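Tryptophan halogenase superfamily (Brevundimonas sp. BAL3, PDB 6FRL) acts as a flavin-dependent halogenase of the tryptophan halogenase superfamily that prefers bromination over chlorination. Local coordinates at residues Gly228-Ile231 / Gly232-Gly236; Ala485-Ala488 / Asp489-Arg493; Glu443-His446 / Pro447-Leu451; Ala305-Met308 / Pro309-Gly313. All blocks are in the same frame, centred on the assembly; numbering follows the deposited sequence.

Contact 1 (Gly228-Ile231 / Gly232-Gly236); sequences GLVI and GEALG
Glu233 lays its side chain back over the start of its own helix, one turn from Leu229. Its CB sits 3.6 Å from Leu229 O. Glu233 CG, anti to the carbonyl carbon (chi1 -73°) and beside the backbone N, comes to 4.2 Å from Gly228 O. From CG the chain runs extended, and at the tip OE1 approaches the Leu229 methyl CD1 at 3.6 Å, a polar atom against an apolar one, the two side chains crossing at a slant. The backbone underneath is wider than an alpha helix. Glu233 N donates to Gly228 O at 2.9 Å, Ala234 N to Leu229 O at 3.2 Å and Leu235 N to Val230 O at 3.0 Å, each bond spanning five residues, which defines pi-type turns. Gly228, the N-cap, accepts from Gly232 N as well. The short helix follows strand 219-222 of the Rossmann-type sheet, and Asp222 OD2 accepts from the backbone N of both Val230 and Ile231. On another flank, Val230 CG1 lies 4.4 Å from Ala234 CB, while Val230 and Leu235 both rest on Cys337 of strand 337-339.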
loop_
_atom_site.group_PDB
_atom_site.type_symbol
_atom_site.label_atom_id
_atom_site.label_comp_id
_atom_site.label_asym_id
_atom_site.label_seq_id
_atom_site.Cartn_x
_atom_site.Cartn_y
_atom_site.Cartn_z
ATOM N N GLY B 228 -16.759 5.839 -27.305
ATOM C CA GLY B 228 -15.671 6.761 -26.937
ATOM C C GLY B 228 -15.575 7.938 -27.871
ATOM O O GLY B 228 -14.617 8.078 -28.607
ATOM N N LEU B 229 -16.569 8.802 -27.786
ATOM C CA LEU B 229 -16.809 9.901 -28.741
ATOM C C LEU B 229 -15.694 10.919 -28.758
ATOM O O LEU B 229 -15.382 11.478 -29.812
ATOM C CB LEU B 229 -18.117 10.644 -28.388
ATOM C CG LEU B 229 -18.812 11.373 -29.536
ATOM C CD1 LEU B 229 -19.765 10.361 -30.152
ATOM C CD2 LEU B 229 -19.576 12.625 -29.124
ATOM N N VAL B 230 -15.136 11.214 -27.587
ATOM C CA VAL B 230 -14.056 12.186 -27.509
ATOM C C VAL B 230 -12.685 11.506 -27.384
ATOM O O VAL B 230 -11.782 11.804 -28.151
ATOM C CB VAL B 230 -14.266 13.187 -26.362
ATOM C CG1 VAL B 230 -13.303 14.375 -26.486
ATOM C CG2 VAL B 230 -15.698 13.687 -26.363
ATOM N N ILE B 231 -12.529 10.596 -26.423
ATOM C CA ILE B 231 -11.234 9.940 -26.188
ATOM C C ILE B 231 -10.820 9.112 -27.413
ATOM O O ILE B 231 -9.645 9.090 -27.775
ATOM C CB ILE B 231 -11.246 9.077 -24.876
ATOM C CG1 ILE B 231 -9.823 8.750 -24.383
ATOM C CG2 ILE B 231 -12.062 7.813 -25.040
ATOM C CD1 ILE B 231 -9.029 9.937 -23.864
ATOM N N GLY B 232 -11.793 8.482 -28.073
ATOM C CA GLY B 232 -11.533 7.540 -29.174
ATOM C C GLY B 232 -11.664 8.131 -30.561
ATOM O O GLY B 232 -10.688 8.142 -31.291
ATOM N N GLU B 233 -12.865 8.612 -30.914
ATOM C CA GLU B 233 -13.182 9.118 -32.266
ATOM C C GLU B 233 -12.520 10.454 -32.526
ATOM O O GLU B 233 -11.825 10.608 -33.498
ATOM C CB GLU B 233 -14.692 9.235 -32.510
ATOM C CG GLU B 233 -15.433 7.902 -32.687
ATOM C CD GLU B 233 -16.965 8.074 -32.872
ATOM O OE1 GLU B 233 -17.525 9.197 -32.716
ATOM O OE2 GLU B 233 -17.640 7.066 -33.173
ATOM N N ALA B 234 -12.705 11.409 -31.637
ATOM C CA ALA B 234 -12.102 12.734 -31.805
ATOM C C ALA B 234 -10.581 12.760 -31.641
ATOM O O ALA B 234 -9.885 13.355 -32.467
ATOM C CB ALA B 234 -12.744 13.729 -30.832
ATOM N N LEU B 235 -10.075 12.157 -30.550
ATOM C CA LEU B 235 -8.637 12.217 -30.163
ATOM C C LEU B 235 -7.794 11.013 -30.623
ATOM O O LEU B 235 -6.575 11.009 -30.445
ATOM C CB LEU B 235 -8.500 12.383 -28.651
ATOM C CG LEU B 235 -9.002 13.736 -28.146
ATOM C CD1 LEU B 235 -8.974 13.788 -26.631
ATOM C CD2 LEU B 235 -8.237 14.921 -28.752
ATOM N N GLY B 236 -8.432 10.000 -31.187
ATOM C CA GLY B 236 -7.719 8.853 -31.747
ATOM C C GLY B 236 -7.009 7.906 -30.793
ATOM O O GLY B 236 -6.136 7.153 -31.232
#

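Contact 2 (Ala485-Ala488 / Asp489-Arg493)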
loop_
_atom_site.group_PDB
_atom_site.type_symbol
_atom_site.label_atom_id
_atom_site.label_comp_id
_atom_site.label_asym_id
_atom_site.label_seq_id
_atom_site.Cartn_x
_atom_site.Cartn_y
_atom_site.Cartn_z
ATOM N N ALA B 485 -18.559 -21.170 16.700
ATOM C CA ALA B 485 -19.791 -21.014 17.462
ATOM C C ALA B 485 -20.191 -19.544 17.683
ATOM O O ALA B 485 -21.365 -19.231 17.534
ATOM C CB ALA B 485 -19.672 -21.737 18.798
ATOM N N ASN B 486 -19.255 -18.657 18.037
ATOM C CA ASN B 486 -19.576 -17.221 18.223
ATOM C C ASN B 486 -20.297 -16.651 16.989
ATOM O O ASN B 486 -21.313 -15.956 17.084
ATOM C CB ASN B 486 -18.318 -16.364 18.484
ATOM C CG ASN B 486 -17.688 -16.607 19.862
ATOM O OD1 ASN B 486 -18.355 -17.038 20.806
ATOM N ND2 ASN B 486 -16.378 -16.338 19.977
ATOM N N ILE B 487 -19.745 -16.959 15.822
ATOM C CA ILE B 487 -20.359 -16.554 14.550
ATOM C C ILE B 487 -21.744 -17.192 14.336
ATOM O O ILE B 487 -22.691 -16.498 13.982
ATOM C CB ILE B 487 -19.408 -16.814 13.341
ATOM C CG1 ILE B 487 -18.295 -15.781 13.356
ATOM C CG2 ILE B 487 -20.168 -16.755 12.012
ATOM C CD1 ILE B 487 -17.189 -16.058 12.370
ATOM N N ALA B 488 -21.848 -18.506 14.532
ATOM C CA ALA B 488 -23.094 -19.239 14.205
ATOM C C ALA B 488 -24.241 -18.722 15.085
ATOM O O ALA B 488 -25.302 -18.454 14.569
ATOM C CB ALA B 488 -22.896 -20.736 14.341
ATOM N N ASP B 489 -23.954 -18.487 16.368
ATOM C CA ASP B 489 -24.900 -17.940 17.350
ATOM C C ASP B 489 -25.272 -16.461 17.172
ATOM O O ASP B 489 -26.425 -16.065 17.447
ATOM C CB ASP B 489 -24.361 -18.148 18.790
ATOM C CG ASP B 489 -24.347 -19.615 19.209
ATOM O OD1 ASP B 489 -25.116 -20.416 18.647
ATOM O OD2 ASP B 489 -23.567 -19.964 20.111
ATOM N N LEU B 490 -24.299 -15.649 16.754
ATOM C CA LEU B 490 -24.537 -14.258 16.358
ATOM C C LEU B 490 -25.462 -14.226 15.119
ATOM O O LEU B 490 -26.473 -13.506 15.102
ATOM C CB LEU B 490 -23.186 -13.561 16.099
ATOM C CG LEU B 490 -23.147 -12.082 15.658
ATOM C CD1 LEU B 490 -24.128 -11.193 16.427
ATOM C CD2 LEU B 490 -21.736 -11.559 15.850
ATOM N N VAL B 491 -25.149 -15.046 14.112
ATOM C CA VAL B 491 -26.033 -15.181 12.948
ATOM C C VAL B 491 -27.430 -15.580 13.343
ATOM O O VAL B 491 -28.378 -15.029 12.837
ATOM C CB VAL B 491 -25.495 -16.197 11.888
ATOM C CG1 VAL B 491 -26.526 -16.509 10.816
ATOM C CG2 VAL B 491 -24.270 -15.654 11.183
ATOM N N ALA B 492 -27.536 -16.563 14.223
ATOM C CA ALA B 492 -28.816 -17.183 14.602
ATOM C C ALA B 492 -29.776 -16.169 15.197
ATOM O O ALA B 492 -30.983 -16.162 14.878
ATOM C CB ALA B 492 -28.593 -18.331 15.568
ATOM N N ARG B 493 -29.227 -15.274 16.009
ATOM C CA ARG B 493 -30.042 -14.256 16.642
ATOM C C ARG B 493 -30.200 -12.931 15.884
ATOM O O ARG B 493 -30.778 -11.984 16.417
ATOM C CB ARG B 493 -29.552 -14.018 18.055
ATOM C CG ARG B 493 -28.216 -13.333 18.194
ATOM C CD ARG B 493 -27.806 -13.396 19.651
ATOM N NE ARG B 493 -26.387 -13.164 19.764
ATOM C CZ ARG B 493 -25.450 -14.025 20.135
ATOM N NH1 ARG B 493 -25.720 -15.260 20.494
ATOM N NH2 ARG B 493 -24.202 -13.604 20.146
#
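Ile487 and Val491 stand one turn apart on helix 473-492, with their branches side by side: Ile487 CG2 meets Val491 CG2 at 4.3 Å. Val491 is turned with CG1 anti to the backbone N (chi1 170°), which leaves CG2 beside that N and brings it to 3.3 Å from Ile487 O. This methyl therefore lies next to the carbonyl that the Val491 N-H uses, in a bond of 2.9 Å that is nearly straight at 172°. Both residues face helix 137-143, where each touches Ala140, and Val491 shares Leu137 with Leu490, so this side joins the two helices.

The other main side chain, Asp489, belongs to an exposed part of the helix. Its CG is anti to the carbonyl carbon (chi1 -69°), and the carboxylate bends back along the helix toward Ala485, whose O lies 3.5 Å from OD2. Two acceptors meet there, and no bond joins them; Ala485 O instead receives the Asp489 N-H at 2.9 Å. Leu490 N and Ala492 N donate to Asn486 O and Ala488 O in the same alpha-helical pattern.

At the last turn the Arg493 guanidinium folds back and presents one face to Asp489 O, toward the rim of the group. Nearby, Thr494 OG1 bonds to Leu490 O and Lys146 NZ to Val491 O. The chemistry implies that the partly negative C-terminal end of the helix is probably eased by Lys146 and the Arg493 guanidinium. The Asp489 carboxylate stands near that end, which would probably disfavour it, and the nearby guanidinium is likely to offset this in part.

Contact 3 (Glu443-His446 / Pro447-Leu451)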
loop_
_atom_site.group_PDB
_atom_site.type_symbol
_atom_site.label_atom_id
_atom_site.label_comp_id
_atom_site.label_asym_id
_atom_site.label_seq_id
_atom_site.Cartn_x
_atom_site.Cartn_y
_atom_site.Cartn_z
ATOM N N GLU B 443 -4.490 -2.607 -6.330
ATOM C CA GLU B 443 -5.410 -3.737 -6.201
ATOM C C GLU B 443 -6.760 -3.230 -5.670
ATOM O O GLU B 443 -6.822 -2.596 -4.629
ATOM C CB GLU B 443 -4.885 -4.759 -5.175
ATOM C CG GLU B 443 -3.528 -5.400 -5.441
ATOM C CD GLU B 443 -3.567 -6.667 -6.293
ATOM O OE1 GLU B 443 -2.493 -7.260 -6.422
ATOM O OE2 GLU B 443 -4.622 -7.079 -6.828
ATOM N N MET B 444 -7.841 -3.538 -6.377
ATOM C CA MET B 444 -9.174 -3.270 -5.894
ATOM C C MET B 444 -9.539 -4.314 -4.820
ATOM O O MET B 444 -10.283 -3.986 -3.860
ATOM C CB MET B 444 -10.143 -3.357 -7.034
ATOM C CG MET B 444 -11.579 -3.007 -6.655
ATOM S SD MET B 444 -12.523 -2.581 -8.135
ATOM C CE MET B 444 -11.849 -0.947 -8.483
ATOM N N PHE B 445 -8.999 -5.537 -5.000
ATOM C CA PHE B 445 -9.289 -6.690 -4.178
ATOM C C PHE B 445 -8.126 -7.044 -3.288
ATOM O O PHE B 445 -7.031 -7.292 -3.760
ATOM C CB PHE B 445 -9.657 -7.869 -5.084
ATOM C CG PHE B 445 -10.917 -7.622 -5.839
ATOM C CD1 PHE B 445 -12.139 -7.719 -5.187
ATOM C CD2 PHE B 445 -10.877 -7.155 -7.138
ATOM C CE1 PHE B 445 -13.317 -7.415 -5.845
ATOM C CE2 PHE B 445 -12.052 -6.883 -7.805
ATOM C CZ PHE B 445 -13.281 -7.009 -7.150
ATOM N N HIS B 446 -8.389 -7.085 -1.993
ATOM C CA HIS B 446 -7.347 -7.247 -0.983
ATOM C C HIS B 446 -7.142 -8.738 -0.678
ATOM O O HIS B 446 -7.883 -9.570 -1.173
ATOM C CB HIS B 446 -7.721 -6.402 0.256
ATOM C CG HIS B 446 -7.889 -4.931 -0.051
ATOM N ND1 HIS B 446 -9.118 -4.305 -0.034
ATOM C CD2 HIS B 446 -6.993 -3.985 -0.439
ATOM C CE1 HIS B 446 -8.972 -3.037 -0.374
ATOM N NE2 HIS B 446 -7.696 -2.821 -0.637
ATOM N N PRO B 447 -6.107 -9.100 0.090
ATOM C CA PRO B 447 -5.812 -10.526 0.314
ATOM C C PRO B 447 -6.990 -11.471 0.702
ATOM O O PRO B 447 -7.049 -12.618 0.212
ATOM C CB PRO B 447 -4.771 -10.449 1.439
ATOM C CG PRO B 447 -3.963 -9.257 1.035
ATOM C CD PRO B 447 -5.014 -8.260 0.624
ATOM N N ALA B 448 -7.920 -11.002 1.540
ATOM C CA ALA B 448 -9.052 -11.867 1.949
ATOM C C ALA B 448 -9.964 -12.260 0.765
ATOM O O ALA B 448 -10.591 -13.331 0.768
ATOM C CB ALA B 448 -9.858 -11.233 3.067
ATOM N N SER B 449 -10.030 -11.408 -0.254
ATOM C CA SER B 449 -10.821 -11.746 -1.425
ATOM C C SER B 449 -10.152 -12.812 -2.275
ATOM O O SER B 449 -10.838 -13.626 -2.894
ATOM C CB SER B 449 -11.121 -10.487 -2.243
ATOM O OG SER B 449 -12.097 -9.724 -1.559
ATOM N N TRP B 450 -8.823 -12.781 -2.327
ATOM C CA TRP B 450 -8.033 -13.797 -3.051
ATOM C C TRP B 450 -8.173 -15.160 -2.361
ATOM O O TRP B 450 -8.412 -16.183 -3.015
ATOM C CB TRP B 450 -6.546 -13.346 -3.172
ATOM C CG TRP B 450 -6.403 -12.218 -4.150
ATOM C CD1 TRP B 450 -6.577 -10.895 -3.894
ATOM C CD2 TRP B 450 -6.139 -12.320 -5.555
ATOM N NE1 TRP B 450 -6.413 -10.157 -5.041
ATOM C CE2 TRP B 450 -6.160 -11.009 -6.081
ATOM C CE3 TRP B 450 -5.904 -13.397 -6.429
ATOM C CZ2 TRP B 450 -5.948 -10.738 -7.438
ATOM C CZ3 TRP B 450 -5.674 -13.127 -7.777
ATOM C CH2 TRP B 450 -5.696 -11.809 -8.264
ATOM N N LEU B 451 -8.037 -15.130 -1.026
ATOM C CA LEU B 451 -8.305 -16.273 -0.147
ATOM C C LEU B 451 -9.662 -16.912 -0.405
ATOM O O LEU B 451 -9.750 -18.129 -0.501
ATOM C CB LEU B 451 -8.203 -15.870 1.313
ATOM C CG LEU B 451 -8.339 -16.954 2.389
ATOM C CD1 LEU B 451 -7.453 -18.170 2.130
ATOM C CD2 LEU B 451 -7.996 -16.385 3.767
#
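Trp450 reaches back from the first turn of helix 447-456 to the loop before it, and its NE1 donates to Phe445 O at 3.2 Å. This is the N-terminal end of the helix: His446 is the N-cap, and its O accepts from Ser449 N at 3.0 Å. The acceptor Phe445 O lies only 3° out of the indole plane, although the donor stands well above the carbonyl plane. The edge of the same ring brings Trp450 CD1 to 3.3 Å from His446 O, so two successive carbonyls border the indole; the torsion that swings CG beside the backbone N (chi1 -72°) directs it there. Glu443 OE2 approaches Trp450 CZ2 at 3.9 Å, with carboxylate and ring planes 84° apart. Farther out, Lys427 forms a salt bridge with Glu443 OE1 and a cation-pi contact with Trp450, while Phe396 stacks on Phe445 and meets Trp450 edge-to-face. An alanine in place of Trp450 is likely to leave Phe445 O without its indole donor and Lys427 without its aromatic partner, opening a gap beside Phe396. Ser449, whose OG bonds to His102 NE2, sets its CB 4.1 Å from Phe445 CB.

Contact 4 (Ala305-Met308 / Pro309-Gly313)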
loop_
_atom_site.group_PDB
_atom_site.type_symbol
_atom_site.label_atom_id
_atom_site.label_comp_id
_atom_site.label_asym_id
_atom_site.label_seq_id
_atom_site.Cartn_x
_atom_site.Cartn_y
_atom_site.Cartn_z
ATOM N N ALA B 305 -31.804 -20.785 -23.979
ATOM C CA ALA B 305 -32.215 -22.057 -23.357
ATOM C C ALA B 305 -31.613 -22.287 -21.962
ATOM O O ALA B 305 -32.217 -22.960 -21.121
ATOM C CB ALA B 305 -31.876 -23.235 -24.275
ATOM N N GLU B 306 -30.420 -21.760 -21.729
ATOM C CA GLU B 306 -29.813 -21.793 -20.390
ATOM C C GLU B 306 -30.394 -20.700 -19.452
ATOM O O GLU B 306 -30.679 -20.972 -18.276
ATOM C CB GLU B 306 -28.285 -21.658 -20.506
ATOM C CG GLU B 306 -27.627 -22.697 -21.400
ATOM C CD GLU B 306 -26.155 -22.896 -21.127
ATOM O OE1 GLU B 306 -25.376 -21.909 -21.173
ATOM O OE2 GLU B 306 -25.783 -24.060 -20.871
ATOM N N LEU B 307 -30.588 -19.494 -19.995
ATOM C CA LEU B 307 -30.983 -18.325 -19.217
ATOM C C LEU B 307 -32.455 -18.344 -18.831
ATOM O O LEU B 307 -32.798 -18.305 -17.645
ATOM C CB LEU B 307 -30.668 -17.049 -20.014
ATOM C CG LEU B 307 -30.926 -15.616 -19.507
ATOM C CD1 LEU B 307 -30.337 -15.286 -18.135
ATOM C CD2 LEU B 307 -30.421 -14.646 -20.556
ATOM N N MET B 308 -33.325 -18.457 -19.837
ATOM C CA MET B 308 -34.771 -18.147 -19.673
ATOM C C MET B 308 -35.577 -19.099 -18.784
ATOM O O MET B 308 -36.536 -18.651 -18.170
ATOM C CB MET B 308 -35.435 -17.952 -21.035
ATOM C CG MET B 308 -34.863 -16.754 -21.831
ATOM S SD MET B 308 -34.977 -15.103 -21.055
ATOM C CE MET B 308 -36.738 -15.027 -20.785
ATOM N N PRO B 309 -35.186 -20.384 -18.676
ATOM C CA PRO B 309 -35.866 -21.251 -17.673
ATOM C C PRO B 309 -35.459 -21.068 -16.214
ATOM O O PRO B 309 -36.035 -21.733 -15.358
ATOM C CB PRO B 309 -35.483 -22.687 -18.103
ATOM C CG PRO B 309 -34.853 -22.570 -19.447
ATOM C CD PRO B 309 -34.333 -21.166 -19.593
ATOM N N HIS B 310 -34.465 -20.213 -15.928
ATOM C CA HIS B 310 -33.858 -20.112 -14.577
ATOM C C HIS B 310 -33.743 -18.675 -14.088
ATOM O O HIS B 310 -32.830 -18.354 -13.321
ATOM C CB HIS B 310 -32.456 -20.760 -14.563
ATOM C CG HIS B 310 -32.475 -22.225 -14.850
ATOM N ND1 HIS B 310 -31.836 -22.778 -15.945
ATOM C CD2 HIS B 310 -33.077 -23.254 -14.198
ATOM C CE1 HIS B 310 -32.042 -24.083 -15.950
ATOM N NE2 HIS B 310 -32.797 -24.397 -14.908
ATOM N N LEU B 311 -34.667 -17.812 -14.512
ATOM C CA LEU B 311 -34.706 -16.429 -14.030
ATOM C C LEU B 311 -35.225 -16.346 -12.595
ATOM O O LEU B 311 -35.905 -17.229 -12.124
ATOM C CB LEU B 311 -35.594 -15.588 -14.925
ATOM C CG LEU B 311 -35.257 -15.524 -16.408
ATOM C CD1 LEU B 311 -36.305 -14.663 -17.084
ATOM C CD2 LEU B 311 -33.862 -14.962 -16.643
ATOM N N LEU B 312 -34.919 -15.256 -11.909
ATOM C CA LEU B 312 -35.448 -15.009 -10.561
ATOM C C LEU B 312 -36.898 -14.529 -10.555
ATOM O O LEU B 312 -37.337 -14.023 -9.556
ATOM C CB LEU B 312 -34.545 -13.999 -9.817
ATOM C CG LEU B 312 -33.185 -14.507 -9.326
ATOM C CD1 LEU B 312 -32.262 -13.337 -9.052
ATOM C CD2 LEU B 312 -33.347 -15.383 -8.072
ATOM N N GLY B 313 -37.634 -14.721 -11.646
ATOM C CA GLY B 313 -39.019 -14.242 -11.792
ATOM C C GLY B 313 -39.550 -14.174 -13.228
ATOM O O GLY B 313 -38.941 -14.699 -14.149
#
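Leu307 O accepts the backbone N-H of His310 at 3.1 Å, with an angle of 158° at the hydrogen. One residue earlier, Glu306 O takes a side-chain donor: His310 ND1 lies 3.2 Å away and the bond is straight, at 164°. The acceptor is close to the imidazole plane, so the ring meets the carbonyl with its edge, while Pro309 CB lies over the centre of one ring face. The His310 side chain thus serves a carbonyl of helix 300-307 four residues back. Pro309 has no N-H to offer Ala305 O and places CG 3.1 Å from it instead. These bonds turn the chain out of helix 300-307 toward strand 314-323 of the large mixed sheet. Leu311 turns its isobutyl end back against Leu307 and Met308. With CG beside the backbone N (chi1 -57°), its two methyls divide the work: Leu311 CD2 meets Leu307 CD1 at 3.8 Å, and Leu311 CD1 meets Met308 CE at 3.7 Å, where the doubly bent methionine chain brings its end. Replacing Leu311 by an alanine would probably open a gap between Leu307 and Met308 and leave the Met308 methyl freer to turn. Leu307 rests on Leu291 and Tyr252, and Leu311 on Val254, all from strands of that sheet. His310 O is held by Gln278 NE2, and Leu312 N donates to Asn289 OD1.

Overall arrangement
The four contacts are separate local turns. Contact 1 belongs to the Rossmann-type part, whose first strand 13-17 leads into a GxGxxG-like pattern (Gly18, Gly20, Gly23) consistent with flavin binding. Contact 4 borders the other, seven-stranded sheet, its centre about 38 Å from that of contact 1. Contact 3 is the most central, about 13 Å from the centre of the chain, and contact 2 lies on the next helix, with nearest atoms about 13 Å away. Contacts 1 and 2 lie on opposite sides of the chain's centre, about 54 Å apart between centres. Contact 1 spans a whole short helix, contact 3 is a helix start, contact 2 lies at the last turns of helix 473-492, and contact 4 follows helix 300-307 into the loop.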